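Local atomic coordinates of URE2 protein (Saccharomyces cerevisiae, PDB entry 1K0D), a protein that represses genes for nitrogen utilisation by holding phosphorylated GATA activators in the cytoplasm, and has glutathione peroxidase activity through its glutathione transferase-like region. Residues F123-G128 with L217-W222; R160-V165 with I235-V240. All coordinates share one frame; numbering follows the deposited sequence.

Contact 1 of 2, residues F123-G128 with L217-W222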
loop_
_atom_site.group_PDB
_atom_site.type_symbol
_atom_site.label_atom_id
_atom_site.label_comp_id
_atom_site.label_asym_id
_atom_site.label_seq_id
_atom_site.Cartn_x
_atom_site.Cartn_y
_atom_site.Cartn_z
ATOM N N PHE B 123 2.490 -3.971 -2.775
ATOM C CA PHE B 123 1.495 -2.922 -2.971
ATOM C C PHE B 123 0.224 -3.528 -3.575
ATOM O O PHE B 123 -0.885 -3.119 -3.239
ATOM C CB PHE B 123 2.045 -1.798 -3.862
ATOM C CG PHE B 123 2.731 -0.693 -3.094
ATOM C CD1 PHE B 123 4.116 -0.664 -2.968
ATOM C CD2 PHE B 123 1.979 0.308 -2.474
ATOM C CE1 PHE B 123 4.753 0.344 -2.236
ATOM C CE2 PHE B 123 2.601 1.324 -1.738
ATOM C CZ PHE B 123 3.998 1.340 -1.619
ATOM N N PHE B 124 0.381 -4.513 -4.454
ATOM C CA PHE B 124 -0.777 -5.185 -5.057
ATOM C C PHE B 124 -1.609 -5.852 -3.943
ATOM O O PHE B 124 -2.838 -5.737 -3.904
ATOM C CB PHE B 124 -0.298 -6.241 -6.061
ATOM C CG PHE B 124 -1.405 -7.051 -6.685
ATOM C CD1 PHE B 124 -2.488 -6.425 -7.299
ATOM C CD2 PHE B 124 -1.334 -8.438 -6.708
ATOM C CE1 PHE B 124 -3.485 -7.171 -7.932
ATOM C CE2 PHE B 124 -2.323 -9.198 -7.338
ATOM C CZ PHE B 124 -3.402 -8.563 -7.953
ATOM N N GLN B 125 -0.931 -6.523 -3.018
ATOM C CA GLN B 125 -1.613 -7.191 -1.909
ATOM C C GLN B 125 -2.335 -6.219 -0.971
ATOM O O GLN B 125 -3.523 -6.383 -0.697
ATOM C CB GLN B 125 -0.613 -8.030 -1.096
ATOM C CG GLN B 125 -1.260 -8.956 -0.058
ATOM C CD GLN B 125 -1.679 -8.237 1.217
ATOM O OE1 GLN B 125 -2.775 -8.453 1.726
ATOM N NE2 GLN B 125 -0.802 -7.392 1.741
ATOM N N THR B 126 -1.623 -5.206 -0.485
ATOM C CA THR B 126 -2.201 -4.236 0.443
ATOM C C THR B 126 -3.270 -3.323 -0.164
ATOM O O THR B 126 -4.210 -2.915 0.527
ATOM C CB THR B 126 -1.110 -3.324 1.052
ATOM O OG1 THR B 126 -0.510 -2.539 0.014
ATOM C CG2 THR B 126 -0.030 -4.154 1.728
ATOM N N SER B 127 -3.126 -3.014 -1.449
ATOM C CA SER B 127 -4.053 -2.118 -2.129
ATOM C C SER B 127 -5.115 -2.753 -3.024
ATOM O O SER B 127 -6.208 -2.203 -3.158
ATOM C CB SER B 127 -3.255 -1.094 -2.943
ATOM O OG SER B 127 -2.293 -0.450 -2.107
ATOM N N GLY B 128 -4.812 -3.894 -3.637
ATOM C CA GLY B 128 -5.789 -4.519 -4.515
ATOM C C GLY B 128 -6.432 -5.802 -4.017
ATOM O O GLY B 128 -7.519 -6.171 -4.451
ATOM N N LEU B 217 4.683 -13.976 1.793
ATOM C CA LEU B 217 4.107 -14.006 3.136
ATOM C C LEU B 217 2.917 -13.066 3.364
ATOM O O LEU B 217 2.010 -13.390 4.131
ATOM C CB LEU B 217 5.203 -13.715 4.170
ATOM C CG LEU B 217 6.325 -14.761 4.283
ATOM C CD1 LEU B 217 7.435 -14.252 5.196
ATOM C CD2 LEU B 217 5.750 -16.066 4.839
ATOM N N ALA B 218 2.921 -11.913 2.701
ATOM C CA ALA B 218 1.856 -10.930 2.861
ATOM C C ALA B 218 0.461 -11.462 2.542
ATOM O O ALA B 218 -0.523 -10.959 3.077
ATOM C CB ALA B 218 2.145 -9.693 1.994
ATOM N N PHE B 219 0.371 -12.463 1.670
ATOM C CA PHE B 219 -0.934 -13.018 1.285
ATOM C C PHE B 219 -1.476 -14.062 2.249
ATOM O O PHE B 219 -2.687 -14.261 2.351
ATOM C CB PHE B 219 -0.866 -13.660 -0.107
ATOM C CG PHE B 219 -0.723 -12.676 -1.235
ATOM C CD1 PHE B 219 0.537 -12.239 -1.640
ATOM C CD2 PHE B 219 -1.853 -12.188 -1.896
ATOM C CE1 PHE B 219 0.671 -11.329 -2.688
ATOM C CE2 PHE B 219 -1.734 -11.277 -2.946
ATOM C CZ PHE B 219 -0.467 -10.844 -3.345
ATOM N N VAL B 220 -0.563 -14.718 2.953
ATOM C CA VAL B 220 -0.896 -15.785 3.884
ATOM C C VAL B 220 -2.060 -15.579 4.856
ATOM O O VAL B 220 -2.965 -16.408 4.914
ATOM C CB VAL B 220 0.369 -16.210 4.678
ATOM C CG1 VAL B 220 -0.008 -17.102 5.839
ATOM C CG2 VAL B 220 1.318 -16.954 3.754
ATOM N N PRO B 221 -2.060 -14.478 5.624
ATOM C CA PRO B 221 -3.158 -14.260 6.573
ATOM C C PRO B 221 -4.530 -14.187 5.923
ATOM O O PRO B 221 -5.521 -14.615 6.507
ATOM C CB PRO B 221 -2.778 -12.943 7.250
ATOM C CG PRO B 221 -1.280 -12.924 7.139
ATOM C CD PRO B 221 -1.060 -13.404 5.732
ATOM N N TRP B 222 -4.580 -13.645 4.710
ATOM C CA TRP B 222 -5.842 -13.498 3.995
ATOM C C TRP B 222 -6.293 -14.744 3.254
ATOM O O TRP B 222 -7.490 -15.032 3.190
ATOM C CB TRP B 222 -5.751 -12.330 3.022
ATOM C CG TRP B 222 -5.505 -11.031 3.706
ATOM C CD1 TRP B 222 -4.294 -10.489 4.046
ATOM C CD2 TRP B 222 -6.501 -10.121 4.178
ATOM N NE1 TRP B 222 -4.481 -9.292 4.701
ATOM C CE2 TRP B 222 -5.826 -9.044 4.795
ATOM C CE3 TRP B 222 -7.901 -10.112 4.142
ATOM C CZ2 TRP B 222 -6.507 -7.964 5.371
ATOM C CZ3 TRP B 222 -8.580 -9.036 4.715
ATOM C CH2 TRP B 222 -7.879 -7.979 5.320
#
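Phe124, whose ring meets that of Phe219 across the contact, accepts a backbone hydrogen bond at its carbonyl O from Gly128 N at 2.7 Å, a bond internal to helix 112-142. Between the segments the contact rests on van der Waals and CH-pi packing, with Gln125 as the main side chain. Its CG is anti to the backbone N (chi1 -170°), which carries the chain out across one face of the Phe219 ring. There CG sits 3.6 Å from the ring centroid, almost on the normal, in a CH-pi contact, while CB rests over the same ring at 3.6 Å from Phe219 CZ. A bend at chi2 (-79°) then turns the chain, and the amide ends up steeply inclined to the Phe219 plane, beside Ala218, with Gln125 CD 3.5 Å from Ala218 O. The far end of the amide reaches the indole of Trp222 around CD1. Phe124 comes to the edge of the Phe219 ring, CD2 to CZ 4.2 Å, and its own ring also packs on Val161 and Val164 of helix 148-176. Phe219 meets His129 edge-to-face. Trp222 packs on Pro29 and the glutathione-binding Asn30, its side chain about 5 Å from the bound glutathione; this buried layer of the helical C-terminal domain of the GST fold thus lies next to the glutathione site, at the junction with the thioredoxin-like domain.

Contact 2 of 2, residues R160-V165 with I235-V240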
loop_
_atom_site.group_PDB
_atom_site.type_symbol
_atom_site.label_atom_id
_atom_site.label_comp_id
_atom_site.label_asym_id
_atom_site.label_seq_id
_atom_site.Cartn_x
_atom_site.Cartn_y
_atom_site.Cartn_z
ATOM N N ARG B 160 -10.596 -12.475 -9.227
ATOM C CA ARG B 160 -9.772 -11.943 -10.294
ATOM C C ARG B 160 -8.331 -11.755 -9.803
ATOM O O ARG B 160 -7.388 -12.200 -10.454
ATOM C CB ARG B 160 -10.340 -10.606 -10.780
ATOM C CG ARG B 160 -9.484 -9.929 -11.837
ATOM C CD ARG B 160 -9.850 -8.471 -11.998
ATOM N NE ARG B 160 -8.739 -7.737 -12.581
ATOM C CZ ARG B 160 -7.828 -7.060 -11.887
ATOM N NH1 ARG B 160 -7.888 -6.997 -10.567
ATOM N NH2 ARG B 160 -6.831 -6.467 -12.525
ATOM N N VAL B 161 -8.154 -11.111 -8.651
ATOM C CA VAL B 161 -6.804 -10.891 -8.147
ATOM C C VAL B 161 -6.129 -12.211 -7.801
ATOM O O VAL B 161 -4.914 -12.346 -7.962
ATOM C CB VAL B 161 -6.779 -9.921 -6.927
ATOM C CG1 VAL B 161 -7.295 -8.551 -7.356
ATOM C CG2 VAL B 161 -7.612 -10.457 -5.788
ATOM N N TYR B 162 -6.903 -13.193 -7.340
ATOM C CA TYR B 162 -6.313 -14.489 -7.035
ATOM C C TYR B 162 -5.886 -15.169 -8.327
ATOM O O TYR B 162 -4.938 -15.945 -8.343
ATOM C CB TYR B 162 -7.283 -15.376 -6.243
ATOM C CG TYR B 162 -7.061 -15.258 -4.747
ATOM C CD1 TYR B 162 -7.831 -14.398 -3.971
ATOM C CD2 TYR B 162 -6.029 -15.953 -4.126
ATOM C CE1 TYR B 162 -7.577 -14.227 -2.614
ATOM C CE2 TYR B 162 -5.764 -15.791 -2.768
ATOM C CZ TYR B 162 -6.543 -14.925 -2.018
ATOM O OH TYR B 162 -6.283 -14.758 -0.674
ATOM N N GLY B 163 -6.577 -14.853 -9.417
ATOM C CA GLY B 163 -6.216 -15.424 -10.701
ATOM C C GLY B 163 -4.874 -14.865 -11.149
ATOM O O GLY B 163 -4.090 -15.559 -11.796
ATOM N N VAL B 164 -4.607 -13.602 -10.810
ATOM C CA VAL B 164 -3.336 -12.969 -11.166
ATOM C C VAL B 164 -2.203 -13.688 -10.430
ATOM O O VAL B 164 -1.142 -13.954 -11.001
ATOM C CB VAL B 164 -3.319 -11.468 -10.776
ATOM C CG1 VAL B 164 -1.959 -10.861 -11.073
ATOM C CG2 VAL B 164 -4.402 -10.724 -11.542
ATOM N N VAL B 165 -2.431 -14.008 -9.162
ATOM C CA VAL B 165 -1.425 -14.713 -8.372
ATOM C C VAL B 165 -1.238 -16.145 -8.895
ATOM O O VAL B 165 -0.112 -16.637 -9.020
ATOM C CB VAL B 165 -1.829 -14.773 -6.879
ATOM C CG1 VAL B 165 -0.815 -15.583 -6.098
ATOM C CG2 VAL B 165 -1.929 -13.356 -6.310
ATOM N N ILE B 235 -9.518 -25.740 -4.522
ATOM C CA ILE B 235 -10.130 -26.188 -5.767
ATOM C C ILE B 235 -10.065 -25.152 -6.878
ATOM O O ILE B 235 -9.826 -25.487 -8.039
ATOM C CB ILE B 235 -11.606 -26.563 -5.538
ATOM C CG1 ILE B 235 -11.697 -27.681 -4.498
ATOM C CG2 ILE B 235 -12.252 -26.993 -6.855
ATOM C CD1 ILE B 235 -13.108 -28.052 -4.132
ATOM N N GLU B 236 -10.277 -23.892 -6.519
ATOM C CA GLU B 236 -10.263 -22.817 -7.500
ATOM C C GLU B 236 -8.884 -22.337 -7.939
ATOM O O GLU B 236 -8.713 -21.936 -9.091
ATOM C CB GLU B 236 -11.056 -21.624 -6.967
ATOM C CG GLU B 236 -12.556 -21.834 -6.950
ATOM C CD GLU B 236 -13.296 -20.615 -6.436
ATOM O OE1 GLU B 236 -13.630 -20.578 -5.234
ATOM O OE2 GLU B 236 -13.527 -19.684 -7.236
ATOM N N PHE B 237 -7.907 -22.366 -7.036
ATOM C CA PHE B 237 -6.561 -21.898 -7.372
ATOM C C PHE B 237 -5.460 -22.832 -6.865
ATOM O O PHE B 237 -4.758 -22.522 -5.904
ATOM C CB PHE B 237 -6.354 -20.481 -6.813
ATOM C CG PHE B 237 -7.417 -19.502 -7.239
ATOM C CD1 PHE B 237 -8.503 -19.228 -6.415
ATOM C CD2 PHE B 237 -7.353 -18.885 -8.484
ATOM C CE1 PHE B 237 -9.511 -18.354 -6.825
ATOM C CE2 PHE B 237 -8.357 -18.011 -8.903
ATOM C CZ PHE B 237 -9.439 -17.745 -8.071
ATOM N N PRO B 238 -5.287 -23.987 -7.530
ATOM C CA PRO B 238 -4.292 -25.014 -7.199
ATOM C C PRO B 238 -2.905 -24.490 -6.817
ATOM O O PRO B 238 -2.387 -24.813 -5.749
ATOM C CB PRO B 238 -4.261 -25.871 -8.465
ATOM C CG PRO B 238 -5.668 -25.812 -8.923
ATOM C CD PRO B 238 -5.984 -24.336 -8.782
ATOM N N GLU B 239 -2.298 -23.700 -7.697
ATOM C CA GLU B 239 -0.968 -23.151 -7.426
ATOM C C GLU B 239 -0.936 -22.318 -6.136
ATOM O O GLU B 239 -0.011 -22.442 -5.331
ATOM C CB GLU B 239 -0.496 -22.295 -8.605
ATOM C CG GLU B 239 -0.077 -23.080 -9.839
ATOM C CD GLU B 239 1.156 -23.940 -9.598
ATOM O OE1 GLU B 239 2.166 -23.410 -9.087
ATOM O OE2 GLU B 239 1.119 -25.145 -9.925
ATOM N N VAL B 240 -1.938 -21.467 -5.944
ATOM C CA VAL B 240 -1.995 -20.641 -4.739
ATOM C C VAL B 240 -2.106 -21.560 -3.536
ATOM O O VAL B 240 -1.592 -21.260 -2.459
ATOM C CB VAL B 240 -3.213 -19.682 -4.755
ATOM C CG1 VAL B 240 -3.358 -18.997 -3.405
ATOM C CG2 VAL B 240 -3.033 -18.637 -5.845
#
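The helical segment 160-165 faces the break between two helices, where the chain leaves helix 233-236 at Phe237 and enters helix 238-248, and the CA atoms come to 7.3 Å between Gly163 and Phe237 and 7.0 Å between Val165 and Val240. The contact joins helix 148-176 to this junction inside the all-helical C-terminal domain of the GST fold. Phe237 occupies the N-cap position of the second helix, and its non-helical backbone interrupts the helical course there. Its CG is anti to its carbonyl carbon (chi1 -54°), which turns the ring back onto helix 148-176. Tyr162 CB stands over the centre of one face of that ring in a CH-pi contact, 3.7 Å from the centroid. The phenol ring itself is offset from Phe237 and tilted by 37°, so the two rings meet obliquely and it is the methylene of Tyr162 that sits on the face. Further along the Phe237 ring, CE2 approaches the backbone of Gly163, 3.7 Å from Gly163 N, where glycine has no side chain to hold the ring off. Glu166, one turn on from Tyr162 in the same helix, receives the backbone N-H groups of Glu239 (at OE1) and Val240 (at OE2) in the first turn of helix 238-248. The hydroxyl of Tyr162 is held by hydrogen bonds with Asn223 OD1 and His129 NE2. Val240 extends the apolar patch with its two methyl groups: CG1 touches the edge of the Tyr162 ring at CE2, 4.1 Å away, and CG2, directed at the neighbouring turn of the helix, meets Val165 CG1 at 3.8 Å.

Both contacts lie in the helical C-terminal domain; helix 112-142 supplies 123-128, and helix 148-176, next in the chain, supplies 160-165. Contact 1 is near the centre of the chain, with all its touching residues buried, close to the glutathione site; contact 2 lies farther out, where Phe237 and Gly163 are partly exposed and Glu236 and Glu239 pair with Arg159 and Arg173 outside the segments. Both place an aliphatic carbon over a phenylalanine ring, from a glutamine whose amide runs on to Ala218 and Trp222 in the first, from a tyrosine methylene with valine methyls beside it in the second. They join directly, Phe219 CE2 packing on Val165 CG2. Each also reaches the second subunit.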